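PDB 2R7L: 5-formaminoimidazole-4-carboxamide-1-(beta)-D-ribofuranosyl 5'-monophosphate synthetase, which catalyses the ATP- and formate-dependent formylation of AICAR to FAICAR in purine biosynthesis, without using folates. Local coordinates for residues Val53-Arg57 with Phe58-Asp62; Arg345-Lys348 with Met349-Leu353. One frame throughout, in Å; residues are numbered along the deposited sequence.

Interaction 1 of 2, residues Val53-Arg57 with Phe58-Asp62. With SO4 (sulfate ion), chain B.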
loop_
_atom_site.group_PDB
_atom_site.type_symbol
_atom_site.label_atom_id
_atom_site.label_comp_id
_atom_site.label_asym_id
_atom_site.label_seq_id
_atom_site.Cartn_x
_atom_site.Cartn_y
_atom_site.Cartn_z
ATOM N N VAL A 53 14.423 -22.887 12.877
ATOM C CA VAL A 53 13.450 -22.019 13.539
ATOM C C VAL A 53 13.225 -20.642 12.894
ATOM O O VAL A 53 12.082 -20.216 12.748
ATOM C CB VAL A 53 13.771 -21.843 15.036
ATOM C CG1 VAL A 53 12.881 -20.775 15.650
ATOM C CG2 VAL A 53 13.587 -23.157 15.763
ATOM N N PRO A 54 14.305 -19.937 12.514
ATOM C CA PRO A 54 14.100 -18.599 11.956
ATOM C C PRO A 54 13.283 -18.636 10.664
ATOM O O PRO A 54 12.471 -17.746 10.412
ATOM C CB PRO A 54 15.529 -18.121 11.654
ATOM C CG PRO A 54 16.416 -18.973 12.513
ATOM C CD PRO A 54 15.732 -20.299 12.562
ATOM N N TYR A 55 13.507 -19.671 9.865
ATOM C CA TYR A 55 12.853 -19.838 8.570
ATOM C C TYR A 55 11.424 -20.333 8.713
ATOM O O TYR A 55 10.589 -20.105 7.839
ATOM C CB TYR A 55 13.708 -20.758 7.694
ATOM C CG TYR A 55 15.101 -20.208 7.687
ATOM C CD1 TYR A 55 15.419 -19.132 6.875
ATOM C CD2 TYR A 55 16.072 -20.682 8.569
ATOM C CE1 TYR A 55 16.668 -18.572 6.896
ATOM C CE2 TYR A 55 17.339 -20.119 8.595
ATOM C CZ TYR A 55 17.626 -19.062 7.751
ATOM O OH TYR A 55 18.869 -18.470 7.749
ATOM N N LYS A 56 11.142 -20.974 9.842
ATOM C CA LYS A 56 9.804 -21.448 10.131
ATOM C C LYS A 56 8.959 -20.331 10.713
ATOM O O LYS A 56 7.816 -20.128 10.305
ATOM C CB LYS A 56 9.847 -22.647 11.074
ATOM C CG LYS A 56 10.453 -23.885 10.428
ATOM C CD LYS A 56 10.203 -25.130 11.249
ATOM C CE LYS A 56 10.714 -24.966 12.660
ATOM N NZ LYS A 56 10.489 -26.199 13.465
ATOM N N ARG A 57 9.523 -19.591 11.657
ATOM C CA ARG A 57 8.762 -18.551 12.338
ATOM C C ARG A 57 8.598 -17.290 11.495
ATOM O O ARG A 57 7.650 -16.528 11.681
ATOM C CB ARG A 57 9.372 -18.235 13.703
ATOM C CG ARG A 57 9.524 -19.475 14.559
ATOM C CD ARG A 57 9.348 -19.193 16.032
ATOM N NE ARG A 57 9.632 -20.398 16.799
ATOM C CZ ARG A 57 10.151 -20.408 18.022
ATOM N NH1 ARG A 57 10.445 -19.267 18.631
ATOM N NH2 ARG A 57 10.381 -21.564 18.633
ATOM N N PHE A 58 9.517 -17.064 10.571
ATOM C CA PHE A 58 9.372 -15.926 9.671
ATOM C C PHE A 58 8.503 -16.297 8.459
ATOM O O PHE A 58 8.136 -15.429 7.674
ATOM C CB PHE A 58 10.735 -15.360 9.255
ATOM C CG PHE A 58 11.349 -14.417 10.273
ATOM C CD1 PHE A 58 10.656 -13.293 10.708
ATOM C CD2 PHE A 58 12.626 -14.639 10.774
ATOM C CE1 PHE A 58 11.215 -12.419 11.631
ATOM C CE2 PHE A 58 13.196 -13.760 11.700
ATOM C CZ PHE A 58 12.490 -12.649 12.124
ATOM N N LYS A 59 8.182 -17.587 8.328
ATOM C CA LYS A 59 7.175 -18.080 7.375
ATOM C C LYS A 59 7.572 -17.789 5.942
ATOM O O LYS A 59 6.749 -17.407 5.120
ATOM C CB LYS A 59 5.797 -17.471 7.670
ATOM C CG LYS A 59 5.193 -17.890 9.009
ATOM C CD LYS A 59 4.900 -19.381 9.031
ATOM C CE LYS A 59 4.587 -19.873 10.440
ATOM N NZ LYS A 59 4.906 -21.326 10.578
ATOM N N VAL A 60 8.843 -18.011 5.648
ATOM C CA VAL A 60 9.458 -17.469 4.458
ATOM C C VAL A 60 9.752 -18.573 3.447
ATOM O O VAL A 60 10.051 -18.311 2.280
ATOM C CB VAL A 60 10.726 -16.657 4.878
ATOM C CG1 VAL A 60 12.024 -17.407 4.582
ATOM C CG2 VAL A 60 10.703 -15.284 4.263
ATOM N N ALA A 61 9.631 -19.821 3.888
ATOM C CA ALA A 61 9.924 -20.945 3.009
ATOM C C ALA A 61 8.718 -21.860 2.871
ATOM O O ALA A 61 8.085 -22.230 3.863
ATOM C CB ALA A 61 11.131 -21.721 3.511
ATOM N N ASP A 62 8.406 -22.219 1.631
ATOM C CA ASP A 62 7.263 -23.078 1.361
ATOM C C ASP A 62 7.627 -24.546 1.524
ATOM O O ASP A 62 6.851 -25.319 2.075
ATOM C CB ASP A 62 6.723 -22.824 -0.045
ATOM C CG ASP A 62 6.084 -21.454 -0.188
ATOM O OD1 ASP A 62 5.492 -20.954 0.796
ATOM O OD2 ASP A 62 6.169 -20.884 -1.294
HETATM S S SO4 B . 9.075 -23.867 16.034
HETATM O O1 SO4 B . 9.799 -23.014 15.095
HETATM O O2 SO4 B . 9.986 -24.324 17.083
HETATM O O3 SO4 B . 7.977 -23.105 16.628
HETATM O O4 SO4 B . 8.540 -25.025 15.321
HETATM O O HOH W 1 8.444 -20.839 6.604
#
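Phe58 brings CB and ring atom CD2 up to the carbonyl oxygen of Pro54, CD2 coming to 3.1 Å from Pro54 O. Its CG stands anti to its own carbonyl carbon (chi1 -82°), which turns the ring back toward Pro54. The same oxygen accepts the Phe58 N-H at 3.0 Å, the donor standing above the carbonyl plane. Lys59, the first residue to leave helical backbone angles, has positive phi (62°), and its side chain folds back: NZ makes a weak hydrogen bond of 3.2 Å to Lys56 O, which also receives a weak bond from Lys59 N. Tyr55 O serves the outgoing chain, through a long, weak bond from Val60 N and a water that donates to it and accepts from Ala61 N. Val60 CG1 sits at the edge of the Tyr55 ring, 4.4 Å from CD1; the hydroxyl of that tyrosine bonds to Glu265 of a second subunit.

On the helix flank a sulfate, probably from the crystallisation liquor, is gripped by two side chains. Arg57 NH2 reaches SO4 O2 at 3.2 Å in a nearly straight bond (172°) while NE gives to O1; Lys56 NZ holds SO4 O4 at 2.9 Å. Val53 CG1 lies over one guanidinium face, and Arg57 NH2 also forms a salt bridge with Asp276 of the second subunit. The turn is a Schellman motif, here with both backbone bonds weak, that ends helix 53-57 and leads the chain into strand 63-66 of the parallel, Rossmann-like sheet.

Interaction 2 of 2, residues Arg345-Lys348 with Met349-Leu353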
loop_
_atom_site.group_PDB
_atom_site.type_symbol
_atom_site.label_atom_id
_atom_site.label_comp_id
_atom_site.label_asym_id
_atom_site.label_seq_id
_atom_site.Cartn_x
_atom_site.Cartn_y
_atom_site.Cartn_z
ATOM N N ARG A 345 12.975 -10.687 -8.939
ATOM C CA ARG A 345 12.365 -9.966 -10.027
ATOM C C ARG A 345 13.101 -10.204 -11.342
ATOM O O ARG A 345 12.472 -10.399 -12.380
ATOM C CB ARG A 345 12.330 -8.474 -9.700
ATOM C CG ARG A 345 11.945 -7.607 -10.871
ATOM C CD ARG A 345 11.529 -6.247 -10.374
ATOM N NE ARG A 345 10.594 -6.389 -9.264
ATOM C CZ ARG A 345 10.304 -5.426 -8.396
ATOM N NH1 ARG A 345 10.886 -4.239 -8.498
ATOM N NH2 ARG A 345 9.440 -5.659 -7.417
ATOM N N GLU A 346 14.431 -10.181 -11.298
ATOM C CA GLU A 346 15.230 -10.433 -12.490
ATOM C C GLU A 346 14.923 -11.840 -12.978
ATOM O O GLU A 346 14.811 -12.076 -14.172
ATOM C CB GLU A 346 16.732 -10.260 -12.215
ATOM C CG GLU A 346 17.598 -9.991 -13.473
ATOM C CD GLU A 346 17.465 -8.569 -13.994
ATOM O OE1 GLU A 346 16.618 -7.807 -13.468
ATOM O OE2 GLU A 346 18.210 -8.200 -14.932
ATOM N N ILE A 347 14.768 -12.772 -12.050
ATOM C CA ILE A 347 14.396 -14.128 -12.421
ATOM C C ILE A 347 13.005 -14.137 -13.069
ATOM O O ILE A 347 12.824 -14.706 -14.148
ATOM C CB ILE A 347 14.481 -15.095 -11.228
ATOM C CG1 ILE A 347 15.940 -15.198 -10.742
ATOM C CG2 ILE A 347 13.971 -16.468 -11.625
ATOM C CD1 ILE A 347 16.149 -16.092 -9.513
ATOM N N LYS A 348 12.041 -13.477 -12.423
ATOM C CA LYS A 348 10.687 -13.339 -12.952
ATOM C C LYS A 348 10.718 -12.803 -14.380
ATOM O O LYS A 348 10.263 -13.466 -15.308
ATOM C CB LYS A 348 9.859 -12.414 -12.054
ATOM C CG LYS A 348 8.356 -12.473 -12.278
ATOM C CD LYS A 348 7.662 -11.395 -11.465
ATOM C CE LYS A 348 6.215 -11.737 -11.213
ATOM N NZ LYS A 348 5.622 -10.887 -10.141
ATOM N N MET A 349 11.278 -11.613 -14.551
ATOM C CA MET A 349 11.392 -10.981 -15.860
ATOM C C MET A 349 12.107 -11.820 -16.914
ATOM O O MET A 349 11.749 -11.774 -18.097
ATOM C CB MET A 349 12.101 -9.640 -15.736
ATOM C CG MET A 349 11.175 -8.484 -15.459
ATOM S SD MET A 349 12.064 -6.920 -15.533
ATOM C CE MET A 349 12.669 -6.922 -17.225
ATOM N N ALA A 350 13.138 -12.553 -16.500
ATOM C CA ALA A 350 13.885 -13.379 -17.433
ATOM C C ALA A 350 12.999 -14.511 -17.951
ATOM O O ALA A 350 12.933 -14.748 -19.158
ATOM C CB ALA A 350 15.143 -13.930 -16.780
ATOM N N LEU A 351 12.321 -15.201 -17.038
ATOM C CA LEU A 351 11.354 -16.233 -17.412
ATOM C C LEU A 351 10.274 -15.718 -18.370
ATOM O O LEU A 351 9.923 -16.394 -19.334
ATOM C CB LEU A 351 10.693 -16.820 -16.168
ATOM C CG LEU A 351 11.586 -17.715 -15.318
ATOM C CD1 LEU A 351 10.946 -18.000 -13.970
ATOM C CD2 LEU A 351 11.878 -19.004 -16.073
ATOM N N GLN A 352 9.754 -14.525 -18.095
ATOM C CA GLN A 352 8.704 -13.922 -18.913
ATOM C C GLN A 352 9.179 -13.493 -20.304
ATOM O O GLN A 352 8.390 -13.458 -21.249
ATOM C CB GLN A 352 8.105 -12.707 -18.200
ATOM C CG GLN A 352 7.256 -13.030 -16.987
ATOM C CD GLN A 352 6.704 -11.778 -16.323
ATOM O OE1 GLN A 352 7.025 -10.655 -16.722
ATOM N NE2 GLN A 352 5.878 -11.965 -15.299
ATOM N N LEU A 353 10.455 -13.139 -20.426
ATOM C CA LEU A 353 10.985 -12.645 -21.696
ATOM C C LEU A 353 11.747 -13.733 -22.438
ATOM O O LEU A 353 12.298 -13.491 -23.509
ATOM C CB LEU A 353 11.897 -11.433 -21.484
ATOM C CG LEU A 353 11.336 -10.180 -20.810
ATOM C CD1 LEU A 353 12.468 -9.350 -20.253
ATOM C CD2 LEU A 353 10.503 -9.361 -21.772
#
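Lys348 and Gln352, one turn apart, extend from the same side of the helix in roughly the same direction, the amide nitrogen NE2 of Gln352 lying 3.9 Å from Lys348 CG. The lysine chain is extended, with CG anti to the backbone N (chi1 -165°), and this carries NZ on to the carbonyl oxygen of Glu39. Ile347 and Leu351 repeat the pattern in apolar form, Ile347 CG2 touching Leu351 CD1 at 4.1 Å, while the isoleucine also packs on Phe41 and Phe113. Met349 starts close to the preceding turn, its CB 3.5 Å from Arg345 O; the side chain then leaves that turn, and Met349 packs on Leu353 of a fourth subunit. Beneath the side chains run consecutive i to i+4 backbone bonds, among them Met349 N to Arg345 O at 2.8 Å and Leu351 N to Ile347 O, almost straight at 177°. Arg345 forms a salt bridge with Glu39; Glu346, buried, forms one with Arg342 and accepts a hydrogen bond from Ser214. The chemistry is thus divided: main-chain bonds and aliphatic contacts join successive turns, whereas charged ends tie the helix to Glu39 and Ser214, the Arg342 bridge staying within it.

Overall arrangement
Interaction 1 comes first along the chain and closes long before interaction 2 opens. The two do not touch: their centres are 25 Å apart and their nearest atoms about 13 Å, and each lies about 23 Å from the centre of the chain. Residues 53-62 join helix 53-57 to edge strand 63-66 of the parallel sheet in the DUF1246 range, whereas 345-353 belong to helix 339-353 near the C-terminus, in the ATP-grasp-related DUF1297 range. Both meet other copies in the hexamer, but different ones. Tyr55 lies about 7 Å (side chain to side chain) from the AICAR-binding His27, whereas interaction 2 is remote from the annotated sites.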